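PDB 2FJ2: viral macrophage inflammatory protein 2, which binds a wide range of chemokine receptors, human CXCR4 among them, and thereby blocks infection by several strains of HIV-1. Local coordinates for residues Ser26-Thr31 with Pro38-Leu43. Numbering follows the deposited sequence.
Sequences SSWYPT and PGVIFL
Ile-41 lies against one face of the Tyr-29 ring, its CB 3.9 Å from the ring centroid in a CH-pi contact 24° off the normal. With chi1 at 56°, the tyrosine CG sits between its own N and carbonyl carbon, and the ring leans across the neighbouring strand. Leu-43 meets the same ring in its plane, CD2 being 3.5 Å from Tyr-29 CE1. On the other side of the sheet, the six-membered ring of Trp-28 meets Val-40 obliquely, with Trp-28 CE3 3.6 Å from Val-40 CB, while the planes of the Trp-28 five-membered ring and the Phe-42 ring are inclined at 54°. Between these two layers, Tyr-29 and Ile-41 exchange a pair of backbone hydrogen bonds; the one from Ile-41 N to Tyr-29 O measures 2.8 Å and is nearly straight. A classic beta bulge sets Ser-26 and Ser-27 opposite the single residue Leu-43, whose O accepts from Ser-26 N at 2.6 Å and only weakly from Ser-27 N. Val-59 and Leu-62 of helix 57-65 cover Phe-42, and the Trp-28 indole N-H bonds weakly to Met-63 O and Leu-66 O. This is the first hairpin of the chemokine fold's three-stranded antiparallel sheet, the C-terminal helix packing across its Val-40 and Phe-42 face.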
# COMPACT_ATOMS: atom_id res chain seq x y z
N SER A 26 16.15 0.65 11.89
CA SER A 26 17.28 0.59 10.98
C SER A 26 17.22 1.69 9.92
O SER A 26 18.26 2.09 9.38
CB SER A 26 17.32 -0.79 10.31
OG SER A 26 17.78 -0.69 8.97
N SER A 27 16.03 2.18 9.61
CA SER A 27 15.89 3.24 8.61
C SER A 27 14.42 3.58 8.36
O SER A 27 13.53 3.03 9.01
CB SER A 27 16.55 2.82 7.30
OG SER A 27 15.84 1.73 6.72
N TRP A 28 14.16 4.47 7.41
CA TRP A 28 12.76 4.82 7.16
C TRP A 28 12.50 5.40 5.78
O TRP A 28 13.39 5.98 5.15
CB TRP A 28 12.31 5.81 8.24
CG TRP A 28 12.80 7.21 8.02
CD1 TRP A 28 13.99 7.76 8.40
CD2 TRP A 28 12.09 8.26 7.35
NE1 TRP A 28 14.07 9.08 8.02
CE2 TRP A 28 12.91 9.40 7.37
CE3 TRP A 28 10.83 8.32 6.74
CZ2 TRP A 28 12.50 10.61 6.80
CZ3 TRP A 28 10.44 9.51 6.17
CH2 TRP A 28 11.27 10.64 6.21
N TYR A 29 11.27 5.27 5.27
CA TYR A 29 10.91 5.91 4.01
C TYR A 29 9.54 6.56 4.13
O TYR A 29 8.67 6.07 4.85
CB TYR A 29 10.93 4.94 2.83
CG TYR A 29 10.06 3.72 2.99
CD1 TYR A 29 10.34 2.75 3.93
CD2 TYR A 29 8.94 3.53 2.19
CE1 TYR A 29 9.55 1.63 4.08
CE2 TYR A 29 8.13 2.41 2.33
CZ TYR A 29 8.45 1.47 3.28
OH TYR A 29 7.65 0.35 3.42
N PRO A 30 9.35 7.67 3.42
CA PRO A 30 8.08 8.39 3.49
C PRO A 30 7.06 7.74 2.57
O PRO A 30 7.39 6.99 1.65
CB PRO A 30 8.45 9.77 2.96
CG PRO A 30 9.51 9.47 1.95
CD PRO A 30 10.31 8.32 2.51
N THR A 31 5.78 8.01 2.81
CA THR A 31 4.81 7.37 1.91
C THR A 31 4.50 8.35 0.78
O THR A 31 4.94 9.49 0.86
CB THR A 31 3.55 6.92 2.67
OG1 THR A 31 2.85 8.04 3.23
CG2 THR A 31 3.96 6.04 3.85
N PRO A 38 -0.93 11.39 5.43
CA PRO A 38 0.53 11.47 5.43
C PRO A 38 1.08 10.37 6.32
O PRO A 38 0.58 10.19 7.43
CB PRO A 38 0.84 12.84 6.04
CG PRO A 38 -0.44 13.29 6.67
CD PRO A 38 -1.56 12.62 5.93
N GLY A 39 2.09 9.64 5.85
CA GLY A 39 2.71 8.61 6.67
C GLY A 39 4.17 8.37 6.36
O GLY A 39 4.59 8.40 5.21
N VAL A 40 4.96 8.10 7.40
CA VAL A 40 6.30 7.56 7.19
C VAL A 40 6.33 6.11 7.69
O VAL A 40 5.57 5.77 8.59
CB VAL A 40 7.39 8.39 7.89
CG1 VAL A 40 6.91 9.82 8.09
CG2 VAL A 40 7.78 7.76 9.21
N ILE A 41 7.19 5.30 7.09
CA ILE A 41 7.37 3.90 7.46
C ILE A 41 8.80 3.65 7.95
O ILE A 41 9.75 3.85 7.19
CB ILE A 41 7.09 2.94 6.30
CG1 ILE A 41 5.65 2.94 5.80
CG2 ILE A 41 7.51 1.53 6.67
CD1 ILE A 41 5.48 2.37 4.41
N PHE A 42 8.92 3.23 9.20
CA PHE A 42 10.19 2.92 9.84
C PHE A 42 10.56 1.46 9.60
O PHE A 42 9.74 0.58 9.85
CB PHE A 42 10.15 3.16 11.35
CG PHE A 42 10.04 4.63 11.69
CD1 PHE A 42 8.90 5.13 12.28
CD2 PHE A 42 11.10 5.48 11.41
CE1 PHE A 42 8.79 6.48 12.57
CE2 PHE A 42 10.99 6.83 11.69
CZ PHE A 42 9.84 7.33 12.27
N LEU A 43 11.80 1.24 9.16
CA LEU A 43 12.25 -0.15 9.01
C LEU A 43 12.91 -0.66 10.28
O LEU A 43 13.92 -0.11 10.73
CB LEU A 43 13.21 -0.25 7.82
CG LEU A 43 12.52 -0.11 6.45
CD1 LEU A 43 13.06 -1.13 5.47
CD2 LEU A 43 11.02 -0.24 6.63